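Local atomic coordinates of glycolipid-binding domain-containing protein (Pseudomonas aeruginosa, PDB entry 2H1T), a protein that is of unknown function but probably binds glycolipids and may take part in their metabolism. Residues Asp104-Pro109 with Ala131-Ala136; Arg145-Arg150 with Leu157-Glu162. All coordinates share one frame; numbering follows the deposited sequence.

Interaction 1 (Asp104-Pro109 with Ala131-Ala136)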
loop_
_atom_site.group_PDB
_atom_site.type_symbol
_atom_site.label_atom_id
_atom_site.label_comp_id
_atom_site.label_asym_id
_atom_site.label_seq_id
_atom_site.Cartn_x
_atom_site.Cartn_y
_atom_site.Cartn_z
ATOM N N ASP A 104 -2.852 3.304 -21.394
ATOM C CA ASP A 104 -2.438 4.347 -20.458
ATOM C C ASP A 104 -3.048 3.968 -19.104
ATOM O O ASP A 104 -4.275 3.910 -18.942
ATOM C CB ASP A 104 -2.930 5.709 -20.946
ATOM C CG ASP A 104 -2.584 6.858 -19.998
ATOM O OD1 ASP A 104 -2.027 6.629 -18.878
ATOM O OD2 ASP A 104 -2.894 8.025 -20.375
ATOM N N ILE A 105 -2.178 3.676 -18.153
ATOM C CA ILE A 105 -2.588 3.253 -16.798
ATOM C C ILE A 105 -2.374 4.482 -15.941
ATOM O O ILE A 105 -1.288 5.052 -15.970
ATOM C CB ILE A 105 -1.648 2.149 -16.234
ATOM C CG1 ILE A 105 -1.769 0.818 -17.003
ATOM C CG2 ILE A 105 -1.963 1.917 -14.759
ATOM C CD1 ILE A 105 -0.516 -0.044 -16.963
ATOM N N TRP A 106 -3.373 4.835 -15.134
ATOM C CA TRP A 106 -3.224 5.816 -14.024
ATOM C C TRP A 106 -3.196 4.992 -12.739
ATOM O O TRP A 106 -4.010 4.086 -12.570
ATOM C CB TRP A 106 -4.404 6.822 -13.953
ATOM C CG TRP A 106 -4.426 7.586 -12.661
ATOM C CD1 TRP A 106 -5.149 7.300 -11.507
ATOM C CD2 TRP A 106 -3.634 8.746 -12.344
ATOM N NE1 TRP A 106 -4.820 8.205 -10.505
ATOM C CE2 TRP A 106 -3.911 9.103 -10.999
ATOM C CE3 TRP A 106 -2.693 9.490 -13.058
ATOM C CZ2 TRP A 106 -3.299 10.190 -10.373
ATOM C CZ3 TRP A 106 -2.087 10.580 -12.429
ATOM C CH2 TRP A 106 -2.394 10.911 -11.105
ATOM N N PRO A 107 -2.315 5.333 -11.803
ATOM C CA PRO A 107 -1.273 6.351 -11.860
ATOM C C PRO A 107 0.095 5.801 -12.225
ATOM O O PRO A 107 0.836 5.332 -11.351
ATOM C CB PRO A 107 -1.270 6.873 -10.422
ATOM C CG PRO A 107 -1.644 5.724 -9.601
ATOM C CD PRO A 107 -2.467 4.799 -10.427
ATOM N N SER A 108 0.471 5.897 -13.500
ATOM C CA SER A 108 1.817 5.449 -13.887
ATOM C C SER A 108 2.393 6.235 -15.038
ATOM O O SER A 108 1.814 6.297 -16.118
ATOM C CB SER A 108 1.868 3.970 -14.233
ATOM O OG SER A 108 3.156 3.583 -14.720
ATOM N N PRO A 109 3.609 6.760 -14.850
ATOM C CA PRO A 109 4.201 7.445 -16.008
ATOM C C PRO A 109 4.925 6.478 -16.953
ATOM O O PRO A 109 5.435 6.878 -18.035
ATOM C CB PRO A 109 5.170 8.417 -15.342
ATOM C CG PRO A 109 5.634 7.692 -14.181
ATOM C CD PRO A 109 4.466 6.878 -13.656
ATOM N N ALA A 131 -5.941 6.107 -26.977
ATOM C CA ALA A 131 -5.335 5.317 -25.942
ATOM C C ALA A 131 -6.392 4.540 -25.180
ATOM O O ALA A 131 -7.500 5.026 -24.958
ATOM C CB ALA A 131 -4.551 6.218 -24.952
ATOM N N LEU A 132 -6.070 3.333 -24.761
ATOM C CA LEU A 132 -6.971 2.609 -23.842
ATOM C C LEU A 132 -6.634 2.959 -22.387
ATOM O O LEU A 132 -5.643 2.508 -21.820
ATOM C CB LEU A 132 -6.939 1.095 -24.133
ATOM C CG LEU A 132 -7.863 0.229 -23.328
ATOM C CD1 LEU A 132 -9.350 0.641 -23.569
ATOM C CD2 LEU A 132 -7.637 -1.266 -23.700
ATOM N N TYR A 133 -7.465 3.806 -21.791
ATOM C CA TYR A 133 -7.153 4.431 -20.503
ATOM C C TYR A 133 -7.753 3.537 -19.432
ATOM O O TYR A 133 -8.964 3.253 -19.443
ATOM C CB TYR A 133 -7.764 5.810 -20.423
ATOM C CG TYR A 133 -7.612 6.474 -19.065
ATOM C CD1 TYR A 133 -6.350 6.905 -18.615
ATOM C CD2 TYR A 133 -8.716 6.693 -18.238
ATOM C CE1 TYR A 133 -6.188 7.532 -17.375
ATOM C CE2 TYR A 133 -8.548 7.319 -17.002
ATOM C CZ TYR A 133 -7.294 7.729 -16.579
ATOM O OH TYR A 133 -7.183 8.329 -15.326
ATOM N N ILE A 134 -6.902 3.105 -18.507
ATOM C CA ILE A 134 -7.287 2.183 -17.415
ATOM C C ILE A 134 -6.811 2.839 -16.114
ATOM O O ILE A 134 -5.615 2.992 -15.877
ATOM C CB ILE A 134 -6.603 0.794 -17.588
ATOM C CG1 ILE A 134 -6.860 0.268 -18.993
ATOM C CG2 ILE A 134 -7.125 -0.226 -16.506
ATOM C CD1 ILE A 134 -6.029 -0.945 -19.409
ATOM N N GLU A 135 -7.776 3.237 -15.300
ATOM C CA GLU A 135 -7.534 3.949 -14.051
ATOM C C GLU A 135 -7.651 2.979 -12.902
ATOM O O GLU A 135 -8.736 2.416 -12.657
ATOM C CB GLU A 135 -8.527 5.096 -13.937
ATOM C CG GLU A 135 -8.282 6.065 -12.856
ATOM C CD GLU A 135 -9.360 7.161 -12.832
ATOM O OE1 GLU A 135 -9.467 7.954 -13.809
ATOM O OE2 GLU A 135 -10.078 7.227 -11.820
ATOM N N ALA A 136 -6.538 2.775 -12.186
ATOM C CA ALA A 136 -6.605 2.008 -10.941
ATOM C C ALA A 136 -7.272 2.881 -9.860
ATOM O O ALA A 136 -7.127 4.104 -9.877
ATOM C CB ALA A 136 -5.199 1.589 -10.479
#

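Interaction 2 (Arg145-Arg150 with Leu157-Glu162)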
loop_
_atom_site.group_PDB
_atom_site.type_symbol
_atom_site.label_atom_id
_atom_site.label_comp_id
_atom_site.label_asym_id
_atom_site.label_seq_id
_atom_site.Cartn_x
_atom_site.Cartn_y
_atom_site.Cartn_z
ATOM N N ARG A 145 -8.890 9.920 -26.356
ATOM C CA ARG A 145 -8.124 10.634 -27.362
ATOM C C ARG A 145 -7.036 11.477 -26.687
ATOM O O ARG A 145 -7.304 12.201 -25.737
ATOM C CB ARG A 145 -9.046 11.502 -28.228
ATOM C CG ARG A 145 -9.958 10.682 -29.160
ATOM C CD ARG A 145 -11.031 11.513 -29.840
ATOM N NE ARG A 145 -10.430 12.629 -30.562
ATOM C CZ ARG A 145 -10.615 13.918 -30.292
ATOM N NH1 ARG A 145 -11.464 14.325 -29.349
ATOM N NH2 ARG A 145 -9.973 14.817 -31.023
ATOM N N GLN A 146 -5.811 11.332 -27.184
ATOM C CA GLN A 146 -4.643 11.989 -26.611
ATOM C C GLN A 146 -3.803 12.529 -27.748
ATOM O O GLN A 146 -3.894 12.041 -28.858
ATOM C CB GLN A 146 -3.823 11.009 -25.798
ATOM C CG GLN A 146 -4.581 10.361 -24.660
ATOM C CD GLN A 146 -3.748 9.426 -23.846
ATOM O OE1 GLN A 146 -2.620 9.059 -24.228
ATOM N NE2 GLN A 146 -4.264 9.069 -22.671
ATOM N N ALA A 147 -2.955 13.513 -27.466
ATOM C CA ALA A 147 -1.939 13.911 -28.446
ATOM C C ALA A 147 -0.548 13.959 -27.833
ATOM O O ALA A 147 -0.372 14.318 -26.642
ATOM C CB ALA A 147 -2.273 15.256 -29.078
ATOM N N TYR A 148 0.421 13.584 -28.656
ATOM C CA TYR A 148 1.833 13.735 -28.341
ATOM C C TYR A 148 2.535 14.575 -29.412
ATOM O O TYR A 148 2.387 14.345 -30.623
ATOM C CB TYR A 148 2.509 12.361 -28.260
ATOM C CG TYR A 148 2.243 11.544 -27.017
ATOM C CD1 TYR A 148 1.016 10.897 -26.826
ATOM C CD2 TYR A 148 3.252 11.330 -26.087
ATOM C CE1 TYR A 148 0.784 10.102 -25.655
ATOM C CE2 TYR A 148 3.037 10.556 -24.946
ATOM C CZ TYR A 148 1.802 9.964 -24.743
ATOM O OH TYR A 148 1.603 9.209 -23.616
ATOM N N THR A 149 3.313 15.564 -28.956
ATOM C CA THR A 149 4.182 16.295 -29.835
ATOM C C THR A 149 5.633 16.221 -29.346
ATOM O O THR A 149 5.917 16.529 -28.180
ATOM C CB THR A 149 3.673 17.748 -29.954
ATOM O OG1 THR A 149 2.272 17.716 -30.332
ATOM C CG2 THR A 149 4.485 18.516 -30.966
ATOM N N ARG A 150 6.554 15.821 -30.224
ATOM C CA ARG A 150 7.961 15.843 -29.892
ATOM C C ARG A 150 8.531 17.266 -29.982
ATOM O O ARG A 150 8.499 17.911 -31.036
ATOM C CB ARG A 150 8.761 14.865 -30.758
ATOM C CG ARG A 150 10.257 14.990 -30.568
ATOM C CD ARG A 150 11.012 13.860 -31.222
ATOM N NE ARG A 150 12.373 14.261 -31.491
ATOM C CZ ARG A 150 13.396 13.437 -31.706
ATOM N NH1 ARG A 150 13.234 12.131 -31.656
ATOM N NH2 ARG A 150 14.614 13.950 -31.899
ATOM N N LEU A 157 5.407 17.033 -25.507
ATOM C CA LEU A 157 4.153 17.642 -25.063
ATOM C C LEU A 157 3.006 16.649 -25.123
ATOM O O LEU A 157 2.651 16.133 -26.198
ATOM C CB LEU A 157 3.833 18.883 -25.869
ATOM C CG LEU A 157 2.555 19.646 -25.503
ATOM C CD1 LEU A 157 2.705 20.323 -24.132
ATOM C CD2 LEU A 157 2.237 20.616 -26.591
ATOM N N TYR A 158 2.433 16.380 -23.957
ATOM C CA TYR A 158 1.296 15.478 -23.829
ATOM C C TYR A 158 0.035 16.369 -23.713
ATOM O O TYR A 158 0.058 17.371 -23.020
ATOM C CB TYR A 158 1.419 14.554 -22.578
ATOM C CG TYR A 158 0.089 13.893 -22.328
ATOM C CD1 TYR A 158 -0.275 12.742 -23.028
ATOM C CD2 TYR A 158 -0.873 14.502 -21.495
ATOM C CE1 TYR A 158 -1.574 12.188 -22.841
ATOM C CE2 TYR A 158 -2.142 13.994 -21.353
ATOM C CZ TYR A 158 -2.487 12.836 -22.036
ATOM O OH TYR A 158 -3.767 12.315 -21.838
ATOM N N GLU A 159 -1.051 16.016 -24.380
ATOM C CA GLU A 159 -2.342 16.697 -24.222
ATOM C C GLU A 159 -3.526 15.710 -24.160
ATOM O O GLU A 159 -3.624 14.790 -24.975
ATOM C CB GLU A 159 -2.600 17.651 -25.386
ATOM C CG GLU A 159 -1.467 18.625 -25.686
ATOM C CD GLU A 159 -1.701 19.461 -26.916
ATOM O OE1 GLU A 159 -2.405 20.502 -26.815
ATOM O OE2 GLU A 159 -1.158 19.093 -27.981
ATOM N N ASN A 160 -4.447 15.948 -23.239
ATOM C CA ASN A 160 -5.775 15.338 -23.307
ATOM C C ASN A 160 -6.591 15.954 -24.434
ATOM O O ASN A 160 -6.661 17.197 -24.562
ATOM C CB ASN A 160 -6.530 15.577 -21.999
ATOM C CG ASN A 160 -7.964 15.034 -22.031
ATOM O OD1 ASN A 160 -8.915 15.744 -22.428
ATOM N ND2 ASN A 160 -8.132 13.787 -21.590
ATOM N N LEU A 161 -7.263 15.107 -25.198
ATOM C CA LEU A 161 -8.144 15.605 -26.242
ATOM C C LEU A 161 -9.615 15.456 -25.910
ATOM O O LEU A 161 -10.455 15.776 -26.747
ATOM C CB LEU A 161 -7.805 14.974 -27.601
ATOM C CG LEU A 161 -6.404 15.185 -28.163
ATOM C CD1 LEU A 161 -6.311 14.674 -29.602
ATOM C CD2 LEU A 161 -6.005 16.611 -28.140
ATOM N N GLU A 162 -9.986 15.028 -24.706
ATOM C CA GLU A 162 -11.422 14.771 -24.478
ATOM C C GLU A 162 -12.211 15.905 -23.830
ATOM O O GLU A 162 -13.449 15.836 -23.768
ATOM C CB GLU A 162 -11.658 13.474 -23.699
ATOM C CG GLU A 162 -11.084 12.242 -24.333
ATOM C CD GLU A 162 -11.931 11.634 -25.433
ATOM O OE1 GLU A 162 -13.140 11.919 -25.521
ATOM O OE2 GLU A 162 -11.390 10.835 -26.216
HETATM O O HOH W 1 -13.773 12.371 -27.953
HETATM O O HOH W 2 0.765 17.222 -28.212
#

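Interaction 1 (Asp104-Pro109 with Ala131-Ala136)
Asp104, Ile105 and Trp106 run parallel to Tyr133, Ile134 and Glu135, and the backbone bonds come in the alternating pattern of a parallel pair. Asp104 gives its N-H to Leu132 O, and Asp104 O accepts from Ile134 N at 2.8 Å; Trp106 N reaches Ile134 O, and past the strand end Ala136 N still bonds Trp106 O at 2.9 Å. Between these bonds, CA-H groups lean on the same oxygens: Ile105 CA lies 3.2 Å from Ile134 O.

The side-chain packing is concentrated on the face that carries Asp104, Trp106, Tyr133 and Glu135. Tyr133 CG is anti to its backbone N (chi1 174°), and its ring lies beside the Trp106 side chain, pointing the same way, with Tyr133 OH 3.4 Å from Trp106 CB. On the same side, a little farther along the indole, Glu135 CG lies 3.6 Å from Trp106 CD1. The Tyr133 hydroxyl then donates to Glu135 OE1 at 2.8 Å, on the anti side of the carboxylate, tying together the two side chains that line one side of Trp106. Asp104 turns its carboxylate nearly perpendicular to the tyrosine ring, 82° between planes, with CG 4.0 Å from Tyr133 CD1; its OD2 is held by Gln146.

A cis peptide bond precedes Pro107, whose CB sits over the centre of the Trp106 indole 3.5 Å above its plane. Indole NE1 bonds Glu40, and Trp14 of the second subunit meets the Trp106 ring.

The two strands are the ends of a beta-alpha-beta unit that passes through helix 113-119. Strand 102-106 is the outermost of its mixed sheet within the chain; Ile105 and Ile134 point from the other face onto Phe65 of strand 60-69, in the antiparallel sheet, while strand 142-152 continues the mixed sheet beyond 126-135.

Interaction 2 (Arg145-Arg150 with Leu157-Glu162)
Tyr148 and Tyr158 are opposite each other as a non-hydrogen-bonded pair in the antiparallel beta hairpin of strands 142-152 and 155-160. Reciprocal N-H...O bonds join Ala147 with Glu159 and Thr149 with Leu157, and Leu161 N bonds Arg145 O. On the tyrosine face the packing is tight: the Tyr158 edge meets the Tyr148 face in a T-shaped stack, centroids 5.6 Å apart and planes at 81°, with Tyr158 CD1 over the rim of the Tyr148 ring. Gln146 occupies the next stretch of the Tyr158 edge, its amide almost perpendicular to that ring and its OE1 3.6 Å from Tyr158 CE1. Each tyrosine hydroxyl has a partner elsewhere: Tyr148 OH with Asn112, Tyr158 OH with a bound methylpentanediol, probably from the crystallisation liquor. Leu161 also packs closely, its CD2 4.1 Å from Ala147 CB and its CB over one face of the Arg145 guanidinium.

The Thr149-Glu159 side is looser and wetter. One water receives a bond from Thr149 OG1 at 2.6 Å and donates to Leu157 O and Glu159 OE2, while Glu159 also forms salt bridges with Lys167 and Arg126. At the exposed Glu162 end, a second water accepts weakly from Arg145 NH1 and donates to Glu162 OE1. An Asx turn, Glu162 N to Asn160 OD1, bends the chain here. The Glu162 side chain folds back at chi2 (-82°), and its OE2 accepts from Arg145 N at 2.7 Å through the anti lone pair.

How the interactions relate
Interactions 1 and 2 lie in one mixed sheet, joined through the neighbouring strands 126-135 and 142-152, with centres about 14 Å apart. Interaction 1 is the buried contact, close to the middle of the chain and partly covered by the second subunit; interaction 2 lies farther out and is only partly buried, with waters at two places and Glu159 salt-bridged to residues outside the contact. The first closes a beta-alpha-beta crossover with 21 residues between its segments, the second a hairpin with six. They touch directly: Asp104 OD2 and Gln146 NE2 are 2.9 Å apart, a probable hydrogen bond, and Gln146 CD packs 3.5 Å from Ala131 CB.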